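Local coordinates for stringent starvation protein A homolog (Haemophilus influenzae, PDB 3LYK) that probably forms an equimolar complex with the RNA polymerase holoenzyme, but not with the core enzyme, and has a GST-superfamily fold, at residues P137-Q140 against Y144-N147; L9-D14 against Q20-L25. All blocks are in the same frame, centred on the assembly; numbering follows the deposited sequence.

Contact 1: residues P137-Q140 against Y144-N147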
loop_
_atom_site.group_PDB
_atom_site.type_symbol
_atom_site.label_atom_id
_atom_site.label_comp_id
_atom_site.label_asym_id
_atom_site.label_seq_id
_atom_site.Cartn_x
_atom_site.Cartn_y
_atom_site.Cartn_z
ATOM N N PRO B 137 8.006 -25.696 -3.661
ATOM C CA PRO B 137 7.300 -26.210 -4.846
ATOM C C PRO B 137 6.951 -25.132 -5.882
ATOM O O PRO B 137 6.855 -25.423 -7.066
ATOM C CB PRO B 137 6.020 -26.814 -4.248
ATOM C CG PRO B 137 6.450 -27.277 -2.887
ATOM C CD PRO B 137 7.376 -26.176 -2.412
ATOM N N ILE B 138 6.770 -23.902 -5.426
ATOM C CA ILE B 138 6.577 -22.736 -6.291
ATOM C C ILE B 138 7.466 -22.698 -7.546
ATOM O O ILE B 138 6.988 -22.377 -8.637
ATOM C CB ILE B 138 6.721 -21.448 -5.450
ATOM C CG1 ILE B 138 5.360 -21.033 -4.896
ATOM C CG2 ILE B 138 7.325 -20.313 -6.238
ATOM C CD1 ILE B 138 4.822 -21.905 -3.765
ATOM N N PHE B 139 8.741 -23.066 -7.404
ATOM C CA PHE B 139 9.695 -22.947 -8.512
ATOM C C PHE B 139 9.685 -24.084 -9.544
ATOM O O PHE B 139 10.178 -23.918 -10.663
ATOM C CB PHE B 139 11.099 -22.723 -7.971
ATOM C CG PHE B 139 11.200 -21.563 -7.021
ATOM C CD1 PHE B 139 11.304 -20.249 -7.506
ATOM C CD2 PHE B 139 11.197 -21.775 -5.636
ATOM C CE1 PHE B 139 11.393 -19.171 -6.608
ATOM C CE2 PHE B 139 11.306 -20.712 -4.738
ATOM C CZ PHE B 139 11.401 -19.411 -5.218
ATOM N N GLN B 140 9.121 -25.230 -9.189
ATOM C CA GLN B 140 9.008 -26.338 -10.149
ATOM C C GLN B 140 8.141 -25.934 -11.357
ATOM O O GLN B 140 8.086 -26.633 -12.375
ATOM C CB GLN B 140 8.471 -27.612 -9.466
ATOM C CG GLN B 140 6.940 -27.713 -9.381
ATOM C CD GLN B 140 6.468 -28.819 -8.438
ATOM O OE1 GLN B 140 6.803 -28.826 -7.245
ATOM N NE2 GLN B 140 5.671 -29.752 -8.968
ATOM N N TYR B 144 10.839 -17.189 -11.629
ATOM C CA TYR B 144 10.780 -16.071 -10.673
ATOM C C TYR B 144 9.629 -16.276 -9.733
ATOM O O TYR B 144 8.925 -17.259 -9.868
ATOM C CB TYR B 144 10.766 -14.721 -11.382
ATOM C CG TYR B 144 12.055 -14.519 -12.117
ATOM C CD1 TYR B 144 13.178 -13.981 -11.460
ATOM C CD2 TYR B 144 12.183 -14.911 -13.445
ATOM C CE1 TYR B 144 14.374 -13.826 -12.133
ATOM C CE2 TYR B 144 13.372 -14.751 -14.129
ATOM C CZ TYR B 144 14.462 -14.227 -13.465
ATOM O OH TYR B 144 15.638 -14.053 -14.139
ATOM N N PHE B 145 9.470 -15.425 -8.728
ATOM C CA PHE B 145 8.582 -15.781 -7.644
ATOM C C PHE B 145 7.108 -15.662 -8.084
ATOM O O PHE B 145 6.553 -14.563 -8.103
ATOM C CB PHE B 145 8.880 -14.944 -6.411
ATOM C CG PHE B 145 8.321 -15.503 -5.176
ATOM C CD1 PHE B 145 9.088 -16.320 -4.361
ATOM C CD2 PHE B 145 7.005 -15.225 -4.798
ATOM C CE1 PHE B 145 8.563 -16.848 -3.171
ATOM C CE2 PHE B 145 6.475 -15.735 -3.604
ATOM C CZ PHE B 145 7.253 -16.569 -2.806
HETATM N N MSE B 146 6.512 -16.803 -8.442
HETATM C CA MSE B 146 5.121 -16.891 -8.933
HETATM C C MSE B 146 5.007 -16.118 -10.233
HETATM O O MSE B 146 3.951 -15.607 -10.534
HETATM C CB MSE B 146 4.112 -16.295 -7.931
HETATM C CG MSE B 146 3.910 -17.071 -6.647
HETATM SE SE MSE B 146 3.213 -18.862 -7.102
HETATM C CE MSE B 146 1.279 -18.463 -7.277
ATOM N N ASN B 147 6.104 -15.984 -10.975
ATOM C CA ASN B 147 6.069 -15.293 -12.253
ATOM C C ASN B 147 7.095 -15.872 -13.197
ATOM O O ASN B 147 8.112 -16.434 -12.758
ATOM C CB ASN B 147 6.263 -13.763 -12.101
ATOM C CG ASN B 147 4.952 -13.034 -11.701
ATOM O OD1 ASN B 147 4.005 -13.004 -12.481
ATOM N ND2 ASN B 147 4.887 -12.500 -10.480
#
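Tyr144 N donates to Asn147 O at 3.0 Å, joining the two ends of a type II beta turn whose Phe145 and Met146 pack against Phe139 and Ile138. The bond that closes the turn runs in the opposite sense, from Asn147 N to Tyr144 O, and is weak at 3.3 Å. The turn lies in the loop joining helices 118-134 and 152-165 of the helical GST C-terminal domain. No hydrogen bond crosses between the two segments, so the contact is apolar. Phenylalanine suits both of its places because a large, flat apolar side chain can span from loop to helices. With CG anti to the backbone N (chi1 -163°), the buried Phe145 ring reaches Trp106, Val157 and Tyr182, while its N-H is held by Asp154 OD1. Phe139 CZ comes to 4.0 Å from Phe145 CD1, the two side chains running obliquely to each other. Ile138 CG2 sits over the centre of one Phe139 face, and the ring also meets Tyr182 of helix 176-187. Met146, a selenomethionine here, occupies the third turn position with a positive phi of 63°. Its flexible chain bends at chi2 and chi3, crosses Ile138 at about a right angle and sets SE 3.8 Å from Ile138 CG1.

Contact 2: residues L9-D14 against Q20-L25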
loop_
_atom_site.group_PDB
_atom_site.type_symbol
_atom_site.label_atom_id
_atom_site.label_comp_id
_atom_site.label_asym_id
_atom_site.label_seq_id
_atom_site.Cartn_x
_atom_site.Cartn_y
_atom_site.Cartn_z
ATOM N N LEU B 9 17.892 9.969 -3.837
ATOM C CA LEU B 9 17.333 9.010 -2.950
ATOM C C LEU B 9 17.958 9.132 -1.561
ATOM O O LEU B 9 19.169 8.900 -1.390
ATOM C CB LEU B 9 17.543 7.591 -3.480
ATOM C CG LEU B 9 16.990 6.493 -2.580
ATOM C CD1 LEU B 9 15.476 6.522 -2.728
ATOM C CD2 LEU B 9 17.550 5.109 -2.949
ATOM N N PHE B 10 17.144 9.487 -0.569
ATOM C CA PHE B 10 17.552 9.405 0.833
ATOM C C PHE B 10 17.326 8.001 1.270
ATOM O O PHE B 10 16.198 7.471 1.167
ATOM C CB PHE B 10 16.768 10.373 1.753
ATOM C CG PHE B 10 17.053 11.805 1.481
ATOM C CD1 PHE B 10 18.008 12.491 2.226
ATOM C CD2 PHE B 10 16.363 12.481 0.476
ATOM C CE1 PHE B 10 18.294 13.838 1.952
ATOM C CE2 PHE B 10 16.633 13.827 0.188
ATOM C CZ PHE B 10 17.602 14.512 0.933
ATOM N N SER B 11 18.385 7.362 1.754
ATOM C CA SER B 11 18.255 5.970 2.110
ATOM C C SER B 11 19.254 5.572 3.153
ATOM O O SER B 11 20.267 6.259 3.357
ATOM C CB SER B 11 18.467 5.047 0.879
ATOM O OG SER B 11 19.722 5.260 0.336
ATOM N N ASN B 12 18.999 4.406 3.734
ATOM C CA ASN B 12 19.972 3.780 4.612
ATOM C C ASN B 12 20.384 2.437 4.038
ATOM O O ASN B 12 19.526 1.655 3.594
ATOM C CB ASN B 12 19.397 3.629 6.034
ATOM C CG ASN B 12 20.333 2.873 6.947
ATOM O OD1 ASN B 12 20.312 1.655 6.970
ATOM N ND2 ASN B 12 21.200 3.603 7.667
ATOM N N LYS B 13 21.690 2.167 4.032
ATOM C CA LYS B 13 22.237 0.965 3.394
ATOM C C LYS B 13 21.850 -0.371 4.017
ATOM O O LYS B 13 22.022 -1.391 3.388
ATOM C CB LYS B 13 23.791 1.052 3.323
ATOM C CG LYS B 13 24.483 1.073 4.693
ATOM C CD LYS B 13 26.003 0.930 4.432
ATOM C CE LYS B 13 26.819 1.794 5.359
ATOM N NZ LYS B 13 26.725 1.313 6.772
ATOM N N ASP B 14 21.331 -0.391 5.242
ATOM C CA ASP B 14 20.883 -1.648 5.816
ATOM C C ASP B 14 19.370 -1.821 5.817
ATOM O O ASP B 14 18.876 -2.848 6.303
ATOM C CB ASP B 14 21.377 -1.769 7.268
ATOM C CG ASP B 14 22.921 -1.792 7.364
ATOM O OD1 ASP B 14 23.580 -2.504 6.569
ATOM O OD2 ASP B 14 23.462 -1.074 8.217
ATOM N N GLN B 20 14.861 -2.498 -1.769
ATOM C CA GLN B 20 13.846 -2.695 -2.806
ATOM C C GLN B 20 13.901 -1.585 -3.884
ATOM O O GLN B 20 13.878 -1.869 -5.092
ATOM C CB GLN B 20 12.420 -2.665 -2.205
ATOM C CG GLN B 20 12.109 -3.722 -1.159
ATOM C CD GLN B 20 10.708 -3.498 -0.564
ATOM O OE1 GLN B 20 10.195 -2.380 -0.552
ATOM N NE2 GLN B 20 10.126 -4.538 -0.046
ATOM N N VAL B 21 13.913 -0.335 -3.424
ATOM C CA VAL B 21 13.884 0.803 -4.308
ATOM C C VAL B 21 15.166 0.884 -5.177
ATOM O O VAL B 21 15.093 1.127 -6.414
ATOM C CB VAL B 21 13.651 2.138 -3.519
ATOM C CG1 VAL B 21 13.782 3.366 -4.453
ATOM C CG2 VAL B 21 12.217 2.151 -2.910
ATOM N N LYS B 22 16.322 0.616 -4.568
ATOM C CA LYS B 22 17.589 0.623 -5.383
ATOM C C LYS B 22 17.581 -0.427 -6.447
ATOM O O LYS B 22 18.107 -0.213 -7.490
ATOM C CB LYS B 22 18.854 0.453 -4.529
ATOM C CG LYS B 22 19.073 1.577 -3.531
ATOM C CD LYS B 22 20.245 1.141 -2.620
ATOM C CE LYS B 22 20.744 2.278 -1.797
ATOM N NZ LYS B 22 21.704 1.715 -0.800
ATOM N N ILE B 23 16.984 -1.578 -6.204
ATOM C CA ILE B 23 16.925 -2.579 -7.270
ATOM C C ILE B 23 16.075 -2.039 -8.426
ATOM O O ILE B 23 16.441 -2.145 -9.607
ATOM C CB ILE B 23 16.329 -3.864 -6.747
ATOM C CG1 ILE B 23 17.276 -4.476 -5.722
ATOM C CG2 ILE B 23 16.046 -4.838 -7.918
ATOM C CD1 ILE B 23 16.640 -5.681 -4.981
ATOM N N VAL B 24 14.948 -1.415 -8.088
ATOM C CA VAL B 24 14.074 -0.871 -9.173
ATOM C C VAL B 24 14.746 0.252 -9.940
ATOM O O VAL B 24 14.691 0.277 -11.177
ATOM C CB VAL B 24 12.672 -0.462 -8.623
ATOM C CG1 VAL B 24 11.845 0.213 -9.700
ATOM C CG2 VAL B 24 11.974 -1.770 -8.055
ATOM N N LEU B 25 15.414 1.159 -9.230
ATOM C CA LEU B 25 16.178 2.228 -9.914
ATOM C C LEU B 25 17.219 1.670 -10.902
ATOM O O LEU B 25 17.342 2.204 -12.003
ATOM C CB LEU B 25 16.851 3.180 -8.920
ATOM C CG LEU B 25 15.906 4.121 -8.150
ATOM C CD1 LEU B 25 16.524 4.642 -6.833
ATOM C CD2 LEU B 25 15.475 5.297 -9.027
HETATM O O HOH W 1 21.851 3.647 1.004
#
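Leu9, near the end of strand 3-11, points at Val21, Lys22 and Leu25 of helix 16-27; strand and helix are the first two elements of the beta-alpha-beta unit in the thioredoxin-like GST N-terminal domain. The short segments run roughly antiparallel, at 149°, with axes 10.7 Å apart, a separation spanned by side chains. The apolar contacts belong to both branches of Leu9: CD1 lies 4.0 Å from Val21 CG1, and CD2 meets both Leu25 CD1 and Lys22 CG, the latter at 3.9 Å. Leucine suits this place because its forked end can meet Val21 and Lys22 in one helical turn and Leu25 in the next; Val21 and Leu25 also reach helix 68-78. The polar contact is indirect. Lys22 crosses the leucine at about a right angle, and its chain, extended beyond CG, carries NZ on to the strand end, where it donates to water 1 at 2.6 Å; the same water lies 2.8 Å from Ser11 OG. That small hydroxyl also has a weak bond with Asn34 OD1, so the buried serine is satisfied. Beyond the strand an Asx turn bends the chain: Asp14 N donates to Asn12 OD1 at 2.9 Å, lying 44° out of the carbonyl plane.

Contact 2 comes first along the chain, in the thioredoxin-like N-terminal domain, and contact 1 follows in the helical C-terminal domain. Their centres are 25 Å apart and their nearest atoms about 10 Å, so they do not touch. Helix 152-165 serves both: Val153, Asp154 and Val157 receive the turn of contact 1, whereas Leu152, Cys155 and Pro159 pack on helix 16-27 of contact 2 and Lys163 bonds to the carbonyl of Asp14. This helix thus links a surface loop of one domain to the buried strand-helix packing of the other, so it is one of the elements through which the two domains pack together. Neither contact is touched by the second chain of the assembly.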